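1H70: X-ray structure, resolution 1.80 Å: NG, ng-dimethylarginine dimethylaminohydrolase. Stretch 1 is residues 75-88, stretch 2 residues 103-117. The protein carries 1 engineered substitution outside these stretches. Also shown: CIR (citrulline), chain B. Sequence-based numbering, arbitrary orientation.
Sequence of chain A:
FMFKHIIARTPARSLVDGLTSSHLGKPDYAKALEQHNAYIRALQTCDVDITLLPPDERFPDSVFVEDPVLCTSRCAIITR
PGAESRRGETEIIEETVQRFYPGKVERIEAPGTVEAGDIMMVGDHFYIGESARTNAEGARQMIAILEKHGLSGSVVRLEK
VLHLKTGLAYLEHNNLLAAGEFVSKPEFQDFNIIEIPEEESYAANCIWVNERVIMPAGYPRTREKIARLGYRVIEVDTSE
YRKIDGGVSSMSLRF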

# COMPACT_ATOMS: atom_id res chain seq x y z
N CYS A 75 8.86 -14.38 -3.80
CA CYS A 75 9.07 -14.50 -2.37
C CYS A 75 8.33 -13.42 -1.61
O CYS A 75 7.76 -12.51 -2.21
CB CYS A 75 10.56 -14.34 -2.02
SG CYS A 75 11.20 -12.68 -2.39
N ALA A 76 8.34 -13.53 -0.28
CA ALA A 76 7.75 -12.51 0.58
C ALA A 76 8.89 -12.04 1.50
O ALA A 76 9.71 -12.84 1.96
CB ALA A 76 6.60 -13.02 1.42
N ILE A 77 8.93 -10.74 1.74
CA ILE A 77 9.94 -10.14 2.59
C ILE A 77 9.23 -9.44 3.73
O ILE A 77 8.50 -8.47 3.48
CB ILE A 77 10.77 -9.09 1.81
CG1 ILE A 77 11.34 -9.65 0.51
CG2 ILE A 77 11.92 -8.57 2.66
CD1 ILE A 77 10.52 -9.30 -0.75
N ILE A 78 9.42 -9.92 4.95
CA ILE A 78 8.87 -9.28 6.12
C ILE A 78 9.71 -8.04 6.32
O ILE A 78 10.94 -8.11 6.29
CB ILE A 78 8.98 -10.19 7.34
CG1 ILE A 78 8.28 -11.51 7.09
CG2 ILE A 78 8.42 -9.54 8.60
CD1 ILE A 78 6.81 -11.40 6.82
N THR A 79 9.05 -6.90 6.52
CA THR A 79 9.79 -5.65 6.64
C THR A 79 10.20 -5.38 8.08
O THR A 79 10.29 -6.30 8.91
CB THR A 79 8.95 -4.50 6.06
OG1 THR A 79 7.76 -4.32 6.83
CG2 THR A 79 8.50 -4.81 4.60
N ARG A 80 10.52 -4.12 8.38
CA ARG A 80 10.93 -3.70 9.71
C ARG A 80 10.50 -2.24 9.87
O ARG A 80 11.25 -1.31 9.61
CB ARG A 80 12.45 -3.86 9.86
CG ARG A 80 12.94 -3.69 11.30
CD ARG A 80 14.30 -4.38 11.55
NE ARG A 80 14.75 -4.15 12.91
CZ ARG A 80 15.38 -3.05 13.33
NH1 ARG A 80 15.68 -2.08 12.47
NH2 ARG A 80 15.75 -2.94 14.60
N PRO A 81 9.24 -2.05 10.25
CA PRO A 81 8.67 -0.71 10.35
C PRO A 81 9.50 0.29 11.12
O PRO A 81 10.09 -0.01 12.17
CB PRO A 81 7.30 -0.94 10.98
CG PRO A 81 6.92 -2.33 10.51
CD PRO A 81 8.25 -3.11 10.53
N GLY A 82 9.56 1.49 10.57
CA GLY A 82 10.29 2.58 11.20
C GLY A 82 9.49 3.10 12.39
O GLY A 82 10.07 3.56 13.36
N ALA A 83 8.16 3.06 12.32
CA ALA A 83 7.34 3.55 13.42
C ALA A 83 7.42 2.59 14.60
O ALA A 83 7.02 1.44 14.46
CB ALA A 83 5.91 3.69 12.96
N GLU A 84 7.91 3.08 15.74
CA GLU A 84 8.06 2.27 16.96
C GLU A 84 6.84 1.41 17.32
O GLU A 84 6.96 0.22 17.60
CB GLU A 84 8.33 3.23 18.15
N SER A 85 5.66 2.03 17.34
CA SER A 85 4.41 1.34 17.67
C SER A 85 3.95 0.29 16.65
O SER A 85 3.04 -0.49 16.93
CB SER A 85 3.29 2.35 17.85
OG SER A 85 3.01 3.02 16.62
N ARG A 86 4.55 0.26 15.47
CA ARG A 86 4.14 -0.68 14.44
C ARG A 86 5.16 -1.78 14.13
O ARG A 86 4.84 -2.68 13.37
CB ARG A 86 3.84 0.10 13.14
CG ARG A 86 2.77 1.18 13.31
CD ARG A 86 2.17 1.57 11.94
NE ARG A 86 1.62 0.37 11.28
CZ ARG A 86 1.33 0.30 10.00
NH1 ARG A 86 1.46 1.37 9.23
NH2 ARG A 86 0.90 -0.84 9.49
N ARG A 87 6.37 -1.73 14.72
CA ARG A 87 7.37 -2.75 14.43
C ARG A 87 6.89 -4.17 14.72
O ARG A 87 7.12 -5.07 13.92
CB ARG A 87 8.71 -2.50 15.14
CG ARG A 87 9.85 -3.33 14.53
CD ARG A 87 11.19 -2.79 14.88
NE ARG A 87 11.44 -1.49 14.27
CZ ARG A 87 12.20 -0.55 14.80
NH1 ARG A 87 12.83 -0.75 15.97
NH2 ARG A 87 12.35 0.61 14.18
N GLY A 88 6.17 -4.36 15.81
CA GLY A 88 5.65 -5.66 16.22
C GLY A 88 4.57 -6.24 15.32
O GLY A 88 4.18 -7.40 15.50
N GLY A 103 9.10 -21.83 2.51
CA GLY A 103 10.51 -21.82 2.16
C GLY A 103 10.88 -20.62 1.31
O GLY A 103 11.89 -20.65 0.58
N LYS A 104 10.09 -19.55 1.38
CA LYS A 104 10.38 -18.37 0.56
C LYS A 104 10.13 -17.05 1.30
O LYS A 104 9.68 -16.08 0.68
CB LYS A 104 9.55 -18.38 -0.72
CG LYS A 104 10.01 -19.37 -1.78
CD LYS A 104 9.11 -19.24 -3.00
CE LYS A 104 9.55 -20.20 -4.10
NZ LYS A 104 8.46 -20.45 -5.08
N VAL A 105 10.39 -17.04 2.59
CA VAL A 105 10.18 -15.83 3.40
C VAL A 105 11.52 -15.24 3.81
O VAL A 105 12.32 -15.90 4.48
CB VAL A 105 9.37 -16.12 4.68
CG1 VAL A 105 9.25 -14.86 5.54
CG2 VAL A 105 7.99 -16.60 4.29
N GLU A 106 11.75 -13.99 3.42
CA GLU A 106 12.98 -13.27 3.70
C GLU A 106 12.63 -12.17 4.71
O GLU A 106 11.45 -11.93 4.94
CB GLU A 106 13.51 -12.63 2.43
CG GLU A 106 13.75 -13.56 1.25
CD GLU A 106 15.12 -14.24 1.25
OE1 GLU A 106 15.92 -14.02 2.18
OE2 GLU A 106 15.39 -15.01 0.28
N ARG A 107 13.63 -11.52 5.31
CA ARG A 107 13.30 -10.48 6.29
C ARG A 107 14.34 -9.36 6.30
O ARG A 107 15.51 -9.61 6.05
CB ARG A 107 13.17 -11.07 7.69
CG ARG A 107 14.29 -11.96 8.11
CD ARG A 107 14.34 -12.29 9.59
NE ARG A 107 13.30 -13.07 10.27
CZ ARG A 107 12.23 -13.76 9.83
NH1 ARG A 107 11.89 -13.84 8.57
NH2 ARG A 107 11.48 -14.40 10.73
N ILE A 108 13.88 -8.15 6.60
CA ILE A 108 14.77 -7.01 6.76
C ILE A 108 15.28 -7.07 8.20
O ILE A 108 14.51 -7.45 9.08
CB ILE A 108 14.00 -5.70 6.57
CG1 ILE A 108 13.34 -5.66 5.20
CG2 ILE A 108 14.90 -4.45 6.85
CD1 ILE A 108 14.30 -5.60 4.02
N GLU A 109 16.54 -6.69 8.44
CA GLU A 109 17.09 -6.70 9.79
C GLU A 109 17.71 -5.37 10.16
O GLU A 109 17.94 -4.53 9.30
CB GLU A 109 18.27 -7.66 9.89
CG GLU A 109 18.09 -9.10 9.54
CD GLU A 109 19.45 -9.79 9.64
OE1 GLU A 109 20.48 -9.07 9.74
OE2 GLU A 109 19.46 -11.03 9.62
N ALA A 110 18.03 -5.19 11.44
CA ALA A 110 18.70 -3.97 11.87
C ALA A 110 20.04 -3.90 11.17
O ALA A 110 20.65 -4.93 10.86
CB ALA A 110 18.90 -3.96 13.39
N PRO A 111 20.54 -2.70 10.91
CA PRO A 111 19.88 -1.44 11.28
C PRO A 111 18.96 -0.84 10.21
O PRO A 111 18.74 0.38 10.14
CB PRO A 111 21.09 -0.52 11.50
CG PRO A 111 22.09 -1.00 10.44
CD PRO A 111 21.84 -2.48 10.26
N GLY A 112 18.36 -1.71 9.41
CA GLY A 112 17.45 -1.26 8.35
C GLY A 112 16.03 -1.09 8.88
O GLY A 112 15.64 -1.73 9.85
N THR A 113 15.27 -0.24 8.21
CA THR A 113 13.92 0.06 8.59
C THR A 113 13.17 0.12 7.24
O THR A 113 13.64 0.76 6.30
CB THR A 113 14.13 1.39 9.37
OG1 THR A 113 13.95 1.23 10.81
CG2 THR A 113 13.40 2.49 8.84
N VAL A 114 12.08 -0.64 7.06
CA VAL A 114 11.33 -0.57 5.78
C VAL A 114 9.84 -0.69 6.08
O VAL A 114 9.47 -1.49 6.91
CB VAL A 114 11.62 -1.73 4.80
CG1 VAL A 114 10.66 -1.72 3.60
CG2 VAL A 114 13.04 -1.67 4.23
N GLU A 115 9.01 0.11 5.41
CA GLU A 115 7.55 -0.04 5.48
C GLU A 115 7.15 -0.15 4.01
O GLU A 115 7.47 0.75 3.23
CB GLU A 115 6.82 1.10 6.20
CG GLU A 115 7.05 1.02 7.71
CD GLU A 115 6.51 2.18 8.52
OE1 GLU A 115 5.66 2.94 8.00
OE2 GLU A 115 6.93 2.30 9.69
N ALA A 116 6.46 -1.24 3.66
CA ALA A 116 6.14 -1.52 2.26
C ALA A 116 5.25 -0.54 1.52
O ALA A 116 5.14 -0.62 0.29
CB ALA A 116 5.62 -2.98 2.07
N GLY A 117 4.65 0.42 2.21
CA GLY A 117 3.88 1.47 1.56
C GLY A 117 4.82 2.35 0.74
O GLY A 117 4.41 3.11 -0.14
C CIR B . 0.84 5.15 10.09
O CIR B . 1.76 4.28 10.00
OXT CIR B . 1.14 6.37 10.42
CA CIR B . -0.57 4.78 9.75
N CIR B . -1.51 5.61 10.52
C3 CIR B . -0.81 4.97 8.23
C4 CIR B . 0.01 3.92 7.45
C5 CIR B . -0.19 4.13 5.96
N6 CIR B . 0.52 3.11 5.18
C7 CIR B . 0.40 2.93 3.87
O7 CIR B . -0.35 3.63 3.16
N8 CIR B . 1.11 1.94 3.30
O HOH W 1 11.94 -8.15 9.88

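This is a backbone-led contact in which two short parallel strands pair, part at a bridging water, and meet again through a single antiparallel bridge that one arginine and one glutamate side chain reinforce.

The parallel part follows the standard alternation. The amide of A76 donates to K104 (N to O, 3.0 Å), and the carbonyl of A76 accepts from E106 (O to N, 2.8 Å); one step on, I78 N donates to E106 O at 2.9 Å and I78 O accepts from I108 N at 3.0 Å. A76 and I78 thus spend both backbone polar groups on the other stretch, while E106 serves as the hub on the other side. Between these bonds, I77 CA lies 3.3 Å from E106 O and R107 CA 3.3 Å from I78 O, CA-H...O contacts typical of closely paired strands.

Side chains are sorted by the sheet. A76, I78, V105 and R107 share one face, where I78 CG1 packs on V105 CG1 at 3.8 Å. I77 and E106 occupy the other; I77 also reaches across to the other stretch, its CG2 4.0 Å from CD1 of I108. Two apolar side-chain pairs accompany the four backbone hydrogen bonds of the parallel part.

Direct pairing lapses after I108. A water donates to T79 O at 2.7 Å and to I108 O at 2.8 Å, satisfying two carbonyls that could not bond to each other. Stretch 2 then turns through a cis peptide before P111, with G112 N bonded to E109 O at 2.9 Å, and comes back running the opposite way. R80 and V114 form the antiparallel pair: R80 N to V114 O is 3.2 Å, and V114 N to R80 O is 2.8 Å.

R80 shows how a side chain can brace such a turn. It is the residue most covered by the other stretch, and its chain extends with chi1 to chi3 all t. R80 NH1 donates to G112 O at 2.6 Å, near the guanidinium plane, while A110 CB lies over one face, 3.5 Å from R80 NH2. Edge and face therefore do different work, polar and apolar.

E115 closes the contact. Its CB points sideways, but the carboxylate comes nearer, and E115 OE2 accepts from A83 N at 3.0 Å in a nearly straight bond and from G82 N at 2.9 Å in a weak one. A single oxygen thereby gathers two successive amides of the loop. Within stretch 1, R87 NE donates to P81 O at 2.9 Å.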